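Local coordinates for FAD:protein FMN transferase (PDB 5MGY) that probably transfers FMN from FAD to threonine side chains of target proteins with the aid of magnesium, and matures the NosR protein required for nitrous oxide reduction, at residues S20-K25 / V37-V42; R81-A86 / S266-D271; Q136-S139 / R144-K147; A287-N292 / T309-F314. All coordinates share one frame; numbering follows the deposited sequence.

How the interactions relate
From the N terminus, interaction 1 comes first: a short connection brings helix 35-53 back over strand 21-28, near one edge of the large antiparallel sheet. Interaction 2 then closes a far longer loop, of about 180 residues, when helix 78-93 meets the start of helix 267-292 beside the magnesium site. Nested inside that loop is interaction 3, the hairpin 138-141/144-147; the two touch, with Val-84 of interaction 2 packing on Leu-138 and Leu-145 of interaction 3. Interaction 4 follows in series at the far end of helix 267-292, which meets the turn after strand 306-310, the opposite edge of the sheet that interaction 1 also reaches.

Interaction 1 (S20-K25 / V37-V42); sequences STYTVK and VLHGEV. Unlike the reference sequence in segment 37-42: Val-37 (reference Met), Gly-40 (reference Ser).
Tyr-22 and Val-42 carry this strand-to-helix contact, each burying nearly 60 Å² against the other segment. The valine lays its CG1 methyl over one face of the phenol ring, 4.2 Å from CG1 of Val-42 to the centroid of the Tyr-22 ring and displaced toward the rim, a CH-pi contact. Its other methyl, CG2, meets CG2 of Val-24 at 4.1 Å, so a branched residue suits a place where two side chains, of Tyr-22 and Val-24, on the same side of the strand must be touched at once. CG1 of Val-42 stands opposite the backbone N about the first torsion (chi1 171°), which sends it to the ring while CG2 turns to Val-24. At the far end of the ring the hydroxyl OH of Tyr-22 comes within 3.3 Å of CE1 of His-39, the two side chains crossing at roughly a right angle; the hydrogen-bond partner of Tyr-22 OH is OE2 of Glu-43. A leucine in place of Tyr-22 would probably deprive Val-42 of its aromatic face and leave Glu-43 without the hydroxyl.

Strand 21-25 and helix 37-42 run at 139° to each other, their axes 10.5 Å apart at closest approach. Strand 9-16, whose Phe-13 meets the His-39 ring, and strand 179-183, which brings Ile-183 to Tyr-22, flank strand 21-28 in the sheet, while helix 159-173 packs against Val-42 through Val-167.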
loop_
_atom_site.group_PDB
_atom_site.type_symbol
_atom_site.label_atom_id
_atom_site.label_comp_id
_atom_site.label_asym_id
_atom_site.label_seq_id
_atom_site.Cartn_x
_atom_site.Cartn_y
_atom_site.Cartn_z
ATOM N N SER A 20 -11.397 6.745 5.238
ATOM C CA SER A 20 -11.736 6.581 3.815
ATOM C C SER A 20 -12.789 5.480 3.660
ATOM O O SER A 20 -13.466 5.125 4.622
ATOM C CB SER A 20 -10.494 6.228 2.994
ATOM O OG SER A 20 -10.810 6.222 1.640
ATOM N N THR A 21 -12.909 4.940 2.445
ATOM C CA THR A 21 -13.850 3.876 2.162
ATOM C C THR A 21 -13.265 2.663 1.426
ATOM O O THR A 21 -12.221 2.776 0.705
ATOM C CB THR A 21 -15.034 4.342 1.284
ATOM O OG1 THR A 21 -14.619 4.453 -0.097
ATOM C CG2 THR A 21 -15.625 5.646 1.795
ATOM N N TYR A 22 -14.006 1.545 1.590
ATOM C CA TYR A 22 -13.846 0.315 0.830
ATOM C C TYR A 22 -15.098 0.018 -0.011
ATOM O O TYR A 22 -16.193 0.506 0.255
ATOM C CB TYR A 22 -13.531 -0.877 1.748
ATOM C CG TYR A 22 -14.626 -1.239 2.728
ATOM C CD1 TYR A 22 -14.620 -0.738 4.015
ATOM C CD2 TYR A 22 -15.655 -2.102 2.372
ATOM C CE1 TYR A 22 -15.616 -1.083 4.932
ATOM C CE2 TYR A 22 -16.647 -2.455 3.278
ATOM C CZ TYR A 22 -16.635 -1.941 4.561
ATOM O OH TYR A 22 -17.634 -2.257 5.459
ATOM N N THR A 23 -14.915 -0.785 -1.033
ATOM C CA THR A 23 -16.005 -1.233 -1.837
ATOM C C THR A 23 -15.687 -2.633 -2.326
ATOM O O THR A 23 -14.616 -2.868 -2.853
ATOM C CB THR A 23 -16.233 -0.281 -3.021
ATOM O OG1 THR A 23 -16.654 0.988 -2.526
ATOM C CG2 THR A 23 -17.327 -0.814 -3.977
ATOM N N VAL A 24 -16.639 -3.531 -2.148
ATOM C CA VAL A 24 -16.561 -4.874 -2.650
ATOM C C VAL A 24 -17.665 -5.030 -3.670
ATOM O O VAL A 24 -18.783 -4.591 -3.481
ATOM C CB VAL A 24 -16.769 -5.894 -1.517
ATOM C CG1 VAL A 24 -16.748 -7.334 -2.034
ATOM C CG2 VAL A 24 -15.686 -5.719 -0.460
ATOM N N LYS A 25 -17.319 -5.674 -4.761
ATOM C CA LYS A 25 -18.266 -6.085 -5.743
ATOM C C LYS A 25 -18.035 -7.540 -6.088
ATOM O O LYS A 25 -16.913 -7.967 -6.217
ATOM C CB LYS A 25 -18.074 -5.249 -7.002
ATOM C CG LYS A 25 -18.408 -3.753 -6.859
ATOM C CD LYS A 25 -18.276 -3.093 -8.216
ATOM C CE LYS A 25 -18.466 -1.605 -8.112
ATOM N NZ LYS A 25 -18.457 -0.993 -9.483
ATOM N N VAL A 37 -23.535 -10.989 4.778
ATOM C CA VAL A 37 -22.586 -11.908 5.354
ATOM C C VAL A 37 -21.179 -11.436 5.015
ATOM O O VAL A 37 -20.302 -11.431 5.882
ATOM C CB VAL A 37 -22.754 -13.288 4.711
ATOM C CG1 VAL A 37 -21.759 -14.308 5.292
ATOM C CG2 VAL A 37 -24.209 -13.723 4.799
ATOM N N LEU A 38 -20.955 -11.091 3.740
ATOM C CA LEU A 38 -19.650 -10.621 3.322
ATOM C C LEU A 38 -19.316 -9.278 3.923
ATOM O O LEU A 38 -18.205 -9.032 4.304
ATOM C CB LEU A 38 -19.531 -10.525 1.816
ATOM C CG LEU A 38 -19.620 -11.867 1.115
ATOM C CD1 LEU A 38 -19.113 -11.814 -0.281
ATOM C CD2 LEU A 38 -18.754 -12.860 1.751
ATOM N N HIS A 39 -20.308 -8.433 4.059
ATOM C CA HIS A 39 -20.102 -7.149 4.661
ATOM C C HIS A 39 -19.608 -7.324 6.104
ATOM O O HIS A 39 -18.712 -6.632 6.512
ATOM C CB HIS A 39 -21.409 -6.420 4.627
ATOM C CG HIS A 39 -21.295 -4.956 4.782
ATOM N ND1 HIS A 39 -20.822 -4.360 5.932
ATOM C CD2 HIS A 39 -21.653 -3.957 3.950
ATOM C CE1 HIS A 39 -20.871 -3.048 5.796
ATOM N NE2 HIS A 39 -21.366 -2.779 4.596
ATOM N N GLY A 40 -20.167 -8.270 6.838
ATOM C CA GLY A 40 -19.669 -8.619 8.153
ATOM C C GLY A 40 -18.319 -9.335 8.159
ATOM O O GLY A 40 -17.533 -9.095 9.072
ATOM N N GLU A 41 -18.044 -10.216 7.192
ATOM C CA GLU A 41 -16.693 -10.815 7.066
ATOM C C GLU A 41 -15.583 -9.746 6.777
ATOM O O GLU A 41 -14.490 -9.789 7.337
ATOM C CB GLU A 41 -16.690 -11.910 5.989
ATOM C CG GLU A 41 -17.422 -13.197 6.392
ATOM C CD GLU A 41 -16.527 -14.244 7.053
ATOM O OE1 GLU A 41 -15.275 -14.132 7.026
ATOM O OE2 GLU A 41 -17.078 -15.235 7.552
ATOM N N VAL A 42 -15.947 -8.769 5.945
ATOM C CA VAL A 42 -15.028 -7.698 5.625
ATOM C C VAL A 42 -14.820 -6.781 6.811
ATOM O O VAL A 42 -13.743 -6.211 6.972
ATOM C CB VAL A 42 -15.455 -6.844 4.395
ATOM C CG1 VAL A 42 -14.581 -5.597 4.242
ATOM C CG2 VAL A 42 -15.338 -7.646 3.111
#

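Interaction 2 (R81-A86 / S266-D271); sequences RELVAA and STLRAD. With MG (magnesium ion), chain I.
Leu-268 pushes both of its methyl groups against the helix of residues 81-86. CD1 of Leu-268 lies 3.9 Å from CD2 of Leu-83, the two leucines meeting at a slant, and CD2 of Leu-268 rests 4.1 Å from CB of Ala-86. With CG swung fully away from the backbone N (chi1 -172°), the leucine side chain extends out from its own helix, and the fork at its end spans two residues one helical turn apart. Ala-86 suits its place because a single methyl lets the partner chain come near its backbone, whereas Leu-83 has to reach further to meet the same fork. The contact is wholly apolar and modest, burying 130 Å² in all.

Leu-268 stands in the first turn of its helix, and that turn is well secured. Ser-266 is the N-cap: its OG accepts the backbone N-H of Arg-269 at 3.2 Å, almost straight at 171°. Farther along, Asp-271 turns to the other business of this helix and binds the magnesium ion through OD2 at 2.4 Å, with Ser-157 O and Thr-275 OG1 completing the protein ligands. With OD2 on the metal and OD1 bonded to Gly-161 N, the carboxylate is probably held in its rotation.

Helix 159-173 touches both partners: its Tyr-162 meets Leu-83 and Leu-268, and its Asp-165 bonds to the N-terminal turn of helix 267-292, while the hairpin strand 138-141 sets Ile-140 against Arg-81 and Ala-85.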
loop_
_atom_site.group_PDB
_atom_site.type_symbol
_atom_site.label_atom_id
_atom_site.label_comp_id
_atom_site.label_asym_id
_atom_site.label_seq_id
_atom_site.Cartn_x
_atom_site.Cartn_y
_atom_site.Cartn_z
ATOM N N ARG A 81 3.748 -10.483 12.332
ATOM C CA ARG A 81 4.900 -11.258 11.909
ATOM C C ARG A 81 4.834 -11.598 10.448
ATOM O O ARG A 81 5.853 -11.570 9.791
ATOM C CB ARG A 81 5.085 -12.515 12.766
ATOM C CG ARG A 81 5.815 -12.157 14.044
ATOM C CD ARG A 81 5.930 -13.248 15.105
ATOM N NE ARG A 81 4.623 -13.726 15.581
ATOM C CZ ARG A 81 3.973 -14.786 15.085
ATOM N NH1 ARG A 81 4.496 -15.500 14.064
ATOM N NH2 ARG A 81 2.784 -15.123 15.599
ATOM N N GLU A 82 3.650 -11.903 9.925
ATOM C CA GLU A 82 3.506 -12.060 8.493
ATOM C C GLU A 82 3.978 -10.746 7.778
ATOM O O GLU A 82 4.766 -10.783 6.850
ATOM C CB GLU A 82 2.048 -12.451 8.104
ATOM C CG GLU A 82 1.916 -13.093 6.704
ATOM C CD GLU A 82 0.497 -13.167 6.140
ATOM O OE1 GLU A 82 0.323 -13.259 4.872
ATOM O OE2 GLU A 82 -0.435 -13.152 6.977
ATOM N N LEU A 83 3.527 -9.609 8.259
ATOM C CA LEU A 83 3.799 -8.378 7.609
ATOM C C LEU A 83 5.225 -7.951 7.771
ATOM O O LEU A 83 5.781 -7.338 6.859
ATOM C CB LEU A 83 2.896 -7.263 8.155
ATOM C CG LEU A 83 1.412 -7.289 7.790
ATOM C CD1 LEU A 83 0.897 -5.884 7.887
ATOM C CD2 LEU A 83 1.129 -7.762 6.388
ATOM N N VAL A 84 5.823 -8.224 8.937
ATOM C CA VAL A 84 7.230 -7.901 9.163
ATOM C C VAL A 84 8.045 -8.678 8.188
ATOM O O VAL A 84 8.941 -8.161 7.598
ATOM C CB VAL A 84 7.689 -8.185 10.624
ATOM C CG1 VAL A 84 9.211 -8.288 10.714
ATOM C CG2 VAL A 84 7.181 -7.070 11.547
ATOM N N ALA A 85 7.702 -9.928 8.009
ATOM C CA ALA A 85 8.418 -10.773 7.091
ATOM C C ALA A 85 8.275 -10.322 5.606
ATOM O O ALA A 85 9.284 -10.193 4.876
ATOM C CB ALA A 85 7.937 -12.199 7.269
ATOM N N ALA A 86 7.037 -10.047 5.188
ATOM C CA ALA A 86 6.799 -9.544 3.870
ATOM C C ALA A 86 7.580 -8.269 3.677
ATOM O O ALA A 86 8.108 -8.065 2.589
ATOM C CB ALA A 86 5.325 -9.307 3.628
ATOM N N SER A 266 -0.024 -10.132 -6.041
ATOM C CA SER A 266 -0.216 -9.859 -4.636
ATOM C C SER A 266 -0.440 -8.378 -4.480
ATOM O O SER A 266 0.453 -7.599 -4.777
ATOM C CB SER A 266 1.037 -10.270 -3.881
ATOM O OG SER A 266 1.035 -9.681 -2.632
ATOM N N THR A 267 -1.629 -7.991 -4.044
ATOM C CA THR A 267 -1.936 -6.587 -3.759
ATOM C C THR A 267 -1.066 -6.034 -2.611
ATOM O O THR A 267 -0.865 -4.844 -2.508
ATOM C CB THR A 267 -3.391 -6.511 -3.330
ATOM O OG1 THR A 267 -4.161 -7.322 -4.199
ATOM C CG2 THR A 267 -3.908 -5.131 -3.368
ATOM N N LEU A 268 -0.600 -6.909 -1.713
ATOM C CA LEU A 268 0.302 -6.504 -0.638
ATOM C C LEU A 268 1.591 -5.943 -1.287
ATOM O O LEU A 268 2.000 -4.781 -1.037
ATOM C CB LEU A 268 0.589 -7.714 0.283
ATOM C CG LEU A 268 1.367 -7.442 1.576
ATOM C CD1 LEU A 268 1.340 -8.601 2.547
ATOM C CD2 LEU A 268 2.806 -7.016 1.304
ATOM N N ARG A 269 2.216 -6.779 -2.112
ATOM C CA ARG A 269 3.391 -6.400 -2.955
ATOM C C ARG A 269 3.208 -5.126 -3.788
ATOM O O ARG A 269 4.081 -4.252 -3.763
ATOM C CB ARG A 269 3.873 -7.602 -3.819
ATOM C CG ARG A 269 4.531 -8.613 -2.875
ATOM C CD ARG A 269 5.584 -9.543 -3.410
ATOM N NE ARG A 269 6.775 -8.911 -4.028
ATOM C CZ ARG A 269 7.894 -8.556 -3.412
ATOM N NH1 ARG A 269 8.893 -8.069 -4.119
ATOM N NH2 ARG A 269 8.026 -8.639 -2.104
ATOM N N ALA A 270 2.054 -4.970 -4.418
ATOM C CA ALA A 270 1.805 -3.737 -5.145
ATOM C C ALA A 270 1.822 -2.510 -4.231
ATOM O O ALA A 270 2.301 -1.485 -4.611
ATOM C CB ALA A 270 0.482 -3.800 -5.925
ATOM N N ASP A 271 1.297 -2.627 -3.019
ATOM C CA ASP A 271 1.163 -1.494 -2.093
ATOM C C ASP A 271 2.566 -1.111 -1.621
ATOM O O ASP A 271 2.869 0.088 -1.384
ATOM C CB ASP A 271 0.172 -1.880 -0.933
ATOM C CG ASP A 271 -0.397 -0.671 -0.139
ATOM O OD1 ASP A 271 -1.044 -0.908 0.928
ATOM O OD2 ASP A 271 -0.184 0.509 -0.524
HETATM MG MG MG I . 1.491 2.010 0.249
#

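Interaction 3 (Q136-S139 / R144-K147); sequences QHLS and RLCK
Leu-138 and Leu-145 lean toward each other diagonally across two neighbouring strands, CD1 of Leu-138 and CD2 of Leu-145 meeting at 4.1 Å. The first torsion of Leu-138 is extended, N to CG (chi1 -174°), which carries the isopropyl end toward the next strand. Both leucines also pack on Phe-65 of helix 61-67, and Leu-145 on Val-80 of helix 78-93, a setting that suits bulky apolar residues. Ser-139 and Cys-146 sit side by side on the other face of the sheet, with OG of Ser-139 3.5 Å from CB of Cys-146; the small side chains lie next to each other without crowding.

Strands 138-141 and 144-147 make an antiparallel beta hairpin, part of a small three-stranded sheet completed by strand 73-75. Ser-139 and Cys-146 form a hydrogen-bonded pair. Ser-139 N gives to Cys-146 O at 3.1 Å. In return Cys-146 N gives to Ser-139 O at 2.7 Å, and both bonds are nearly straight. Leu-138 and Lys-147 form the next, non-hydrogen-bonded pair.

Cys-146 also joins its strand covalently to strand 73-75 through a disulfide with Cys-73. Lys-147, in contrast, sends its long chain away from strand 138-141. The residue is buried, and its NZ hydrogen-bonds to the carbonyl oxygens of Phe-65, Leu-68 and Leu-151 and makes a cation-pi contact with the ring of Phe-65.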
loop_
_atom_site.group_PDB
_atom_site.type_symbol
_atom_site.label_atom_id
_atom_site.label_comp_id
_atom_site.label_asym_id
_atom_site.label_seq_id
_atom_site.Cartn_x
_atom_site.Cartn_y
_atom_site.Cartn_z
ATOM N N GLN A 136 17.062 -3.733 9.553
ATOM C CA GLN A 136 18.069 -4.746 9.952
ATOM C C GLN A 136 18.052 -5.054 11.431
ATOM O O GLN A 136 18.519 -6.139 11.841
ATOM C CB GLN A 136 19.506 -4.340 9.555
ATOM C CG GLN A 136 20.166 -3.189 10.291
ATOM C CD GLN A 136 19.786 -1.810 9.785
ATOM O OE1 GLN A 136 18.834 -1.633 9.023
ATOM N NE2 GLN A 136 20.537 -0.802 10.226
ATOM N N HIS A 137 17.581 -4.087 12.232
ATOM C CA HIS A 137 17.426 -4.252 13.670
ATOM C C HIS A 137 16.155 -5.008 14.146
ATOM O O HIS A 137 15.970 -5.227 15.351
ATOM C CB HIS A 137 17.479 -2.873 14.292
ATOM C CG HIS A 137 18.823 -2.242 14.193
ATOM N ND1 HIS A 137 19.024 -0.999 13.630
ATOM C CD2 HIS A 137 20.040 -2.697 14.570
ATOM C CE1 HIS A 137 20.308 -0.709 13.681
ATOM N NE2 HIS A 137 20.938 -1.721 14.246
ATOM N N LEU A 138 15.307 -5.414 13.204
ATOM C CA LEU A 138 14.067 -6.077 13.493
ATOM C C LEU A 138 14.237 -7.522 13.135
ATOM O O LEU A 138 14.751 -7.839 12.076
ATOM C CB LEU A 138 13.002 -5.455 12.633
ATOM C CG LEU A 138 11.552 -5.814 12.778
ATOM C CD1 LEU A 138 11.144 -5.435 14.172
ATOM C CD2 LEU A 138 10.729 -5.046 11.774
ATOM N N SER A 139 13.847 -8.414 14.023
ATOM C CA SER A 139 13.932 -9.846 13.726
ATOM C C SER A 139 12.792 -10.639 14.360
ATOM O O SER A 139 12.125 -10.207 15.318
ATOM C CB SER A 139 15.272 -10.410 14.154
ATOM O OG SER A 139 15.521 -10.198 15.533
ATOM N N ARG A 144 7.934 -14.431 18.597
ATOM C CA ARG A 144 8.345 -13.119 19.133
ATOM C C ARG A 144 8.906 -12.224 18.018
ATOM O O ARG A 144 9.464 -12.748 17.056
ATOM C CB ARG A 144 9.377 -13.290 20.248
ATOM C CG ARG A 144 8.843 -13.969 21.505
ATOM C CD ARG A 144 9.744 -15.076 22.031
ATOM N NE ARG A 144 10.866 -14.573 22.840
ATOM C CZ ARG A 144 12.176 -14.680 22.540
ATOM N NH1 ARG A 144 12.587 -15.300 21.430
ATOM N NH2 ARG A 144 13.097 -14.171 23.381
ATOM N N LEU A 145 8.701 -10.901 18.152
ATOM C CA LEU A 145 9.381 -9.896 17.348
ATOM C C LEU A 145 10.434 -9.301 18.213
ATOM O O LEU A 145 10.111 -8.891 19.304
ATOM C CB LEU A 145 8.490 -8.721 17.028
ATOM C CG LEU A 145 7.838 -8.460 15.696
ATOM C CD1 LEU A 145 7.407 -7.015 15.624
ATOM C CD2 LEU A 145 8.825 -8.802 14.594
ATOM N N CYS A 146 11.644 -9.134 17.699
ATOM C CA CYS A 146 12.728 -8.579 18.478
ATOM C C CYS A 146 13.190 -7.272 17.900
ATOM O O CYS A 146 13.142 -7.061 16.679
ATOM C CB CYS A 146 13.853 -9.564 18.559
ATOM S SG CYS A 146 13.230 -11.057 19.339
ATOM N N LYS A 147 13.626 -6.378 18.782
ATOM C CA LYS A 147 14.196 -5.140 18.330
ATOM C C LYS A 147 15.495 -4.808 19.026
ATOM O O LYS A 147 15.528 -4.762 20.254
ATOM C CB LYS A 147 13.191 -4.009 18.456
ATOM C CG LYS A 147 12.814 -3.577 19.848
ATOM C CD LYS A 147 11.495 -2.853 19.748
ATOM C CE LYS A 147 11.407 -1.673 20.651
ATOM N NZ LYS A 147 10.130 -0.952 20.453
#

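Interaction 4 (A287-N292 / T309-F314); sequences ALAERN and TSTKAF
Ala-289 and Thr-311 meet methyl to methyl, CB of Ala-289 lying 3.7 Å from CG2 of Thr-311. The alanine suits a helix face that has to approach a turn closely, and the threonine offers a methyl to it while keeping its hydroxyl for other work. One residue on, Glu-290 folds back at its second torsion (chi2 77°) and lies along Thr-311, the two side chains running in opposite directions. Its OE2 accepts the backbone N-H of Lys-312 at 2.7 Å, although the exact place of this oxygen in the model is less certain. Lys-312 opens a helix, so the carboxylate sits at the N-terminal end, where a negative charge would be expected to suit the helix dipole. An alanine in place of Glu-290 has no carboxylate, and if the modelled bond is right Lys-312 N would probably be left without this acceptor at the start of its helix.

The next shell fixes Thr-311 itself. It is the N-cap of the helix: OG1 of Thr-311 accepts from Phe-314 N at 3.1 Å, with an N-H...O angle of 164°, and the same hydroxyl hydrogen-bonds to Ile-294 O. The side chain of Ile-294 also touches Ala-289, and Leu-286, on the same helix as Ala-289, packs on Thr-311, so both methyls of the first shell are backed by apolar neighbours.

The contact thus joins the C-terminal part of helix 267-292 to the bend between edge strand 306-310 and helix 312-318. Strand 295-301 pairs with strand 306-310 and brings Ala-295 against Phe-314.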
loop_
_atom_site.group_PDB
_atom_site.type_symbol
_atom_site.label_atom_id
_atom_site.label_comp_id
_atom_site.label_asym_id
_atom_site.label_seq_id
_atom_site.Cartn_x
_atom_site.Cartn_y
_atom_site.Cartn_z
ATOM N N ALA A 287 14.540 2.233 -13.072
ATOM C CA ALA A 287 15.656 1.320 -13.210
ATOM C C ALA A 287 15.338 0.084 -12.393
ATOM O O ALA A 287 15.424 -1.035 -12.953
ATOM C CB ALA A 287 16.975 1.976 -12.796
ATOM N N LEU A 288 14.926 0.283 -11.113
ATOM C CA LEU A 288 14.544 -0.841 -10.203
ATOM C C LEU A 288 13.404 -1.633 -10.833
ATOM O O LEU A 288 13.485 -2.866 -10.993
ATOM C CB LEU A 288 14.152 -0.341 -8.791
ATOM C CG LEU A 288 13.831 -1.471 -7.793
ATOM C CD1 LEU A 288 15.071 -2.085 -7.191
ATOM C CD2 LEU A 288 12.911 -0.965 -6.718
ATOM N N ALA A 289 12.382 -0.907 -11.240
ATOM C CA ALA A 289 11.234 -1.577 -11.770
ATOM C C ALA A 289 11.596 -2.478 -12.944
ATOM O O ALA A 289 11.158 -3.628 -12.963
ATOM C CB ALA A 289 10.135 -0.607 -12.147
ATOM N N GLU A 290 12.444 -1.970 -13.871
ATOM C CA GLU A 290 12.944 -2.748 -15.020
ATOM C C GLU A 290 13.868 -3.892 -14.570
ATOM O O GLU A 290 13.774 -5.027 -15.090
ATOM C CB GLU A 290 13.676 -1.855 -16.005
ATOM C CG GLU A 290 13.210 -2.040 -17.431
ATOM C CD GLU A 290 11.892 -1.357 -17.718
ATOM O OE1 GLU A 290 11.764 -0.156 -17.401
ATOM O OE2 GLU A 290 10.994 -2.019 -18.270
ATOM N N ARG A 291 14.742 -3.598 -13.607
ATOM C CA ARG A 291 15.646 -4.598 -13.109
ATOM C C ARG A 291 14.861 -5.772 -12.556
ATOM O O ARG A 291 15.145 -6.910 -12.907
ATOM C CB ARG A 291 16.551 -4.008 -12.048
ATOM C CG ARG A 291 17.658 -4.925 -11.625
ATOM C CD ARG A 291 18.325 -4.371 -10.379
ATOM N NE ARG A 291 17.705 -4.861 -9.121
ATOM C CZ ARG A 291 17.937 -4.381 -7.886
ATOM N NH1 ARG A 291 18.787 -3.373 -7.688
ATOM N NH2 ARG A 291 17.306 -4.896 -6.821
ATOM N N ASN A 292 13.858 -5.499 -11.726
ATOM C CA ASN A 292 13.122 -6.580 -11.051
ATOM C C ASN A 292 11.897 -7.044 -11.823
ATOM O O ASN A 292 11.195 -7.946 -11.378
ATOM C CB ASN A 292 12.615 -6.136 -9.693
ATOM C CG ASN A 292 13.690 -5.665 -8.778
ATOM O OD1 ASN A 292 14.868 -5.826 -9.015
ATOM N ND2 ASN A 292 13.280 -5.052 -7.719
ATOM N N THR A 309 5.317 7.272 -17.944
ATOM C CA THR A 309 6.256 6.255 -18.389
ATOM C C THR A 309 5.798 4.919 -17.813
ATOM O O THR A 309 5.398 4.836 -16.688
ATOM C CB THR A 309 7.699 6.622 -17.936
ATOM O OG1 THR A 309 7.858 8.061 -17.964
ATOM C CG2 THR A 309 8.751 5.909 -18.813
ATOM N N SER A 310 5.833 3.891 -18.620
ATOM C CA SER A 310 5.377 2.570 -18.257
ATOM C C SER A 310 6.618 1.676 -18.343
ATOM O O SER A 310 7.587 2.069 -18.912
ATOM C CB SER A 310 4.201 2.129 -19.188
ATOM O OG SER A 310 4.602 1.809 -20.531
ATOM N N THR A 311 6.613 0.521 -17.716
ATOM C CA THR A 311 7.745 -0.363 -17.802
ATOM C C THR A 311 7.470 -1.335 -18.884
ATOM O O THR A 311 6.403 -1.350 -19.485
ATOM C CB THR A 311 7.984 -1.139 -16.484
ATOM O OG1 THR A 311 6.884 -2.038 -16.235
ATOM C CG2 THR A 311 8.190 -0.153 -15.319
ATOM N N LYS A 312 8.462 -2.162 -19.096
ATOM C CA LYS A 312 8.415 -3.271 -20.002
ATOM C C LYS A 312 7.388 -4.317 -19.605
ATOM O O LYS A 312 6.602 -4.732 -20.445
ATOM C CB LYS A 312 9.808 -3.872 -20.034
ATOM C CG LYS A 312 10.012 -5.020 -20.981
ATOM C CD LYS A 312 11.451 -5.525 -20.924
ATOM C CE LYS A 312 12.459 -4.427 -21.287
ATOM N NZ LYS A 312 13.815 -4.970 -21.520
ATOM N N ALA A 313 7.401 -4.730 -18.332
ATOM C CA ALA A 313 6.446 -5.726 -17.802
ATOM C C ALA A 313 5.022 -5.206 -17.908
ATOM O O ALA A 313 4.111 -5.975 -18.220
ATOM C CB ALA A 313 6.779 -6.120 -16.358
ATOM N N PHE A 314 4.829 -3.914 -17.651
ATOM C CA PHE A 314 3.516 -3.282 -17.804
ATOM C C PHE A 314 3.038 -3.322 -19.244
ATOM O O PHE A 314 1.839 -3.492 -19.505
ATOM C CB PHE A 314 3.580 -1.836 -17.347
ATOM C CG PHE A 314 2.279 -1.091 -17.427
ATOM C CD1 PHE A 314 1.860 -0.492 -18.605
ATOM C CD2 PHE A 314 1.510 -0.928 -16.303
ATOM C CE1 PHE A 314 0.663 0.229 -18.649
ATOM C CE2 PHE A 314 0.312 -0.221 -16.320
ATOM C CZ PHE A 314 -0.119 0.362 -17.499
#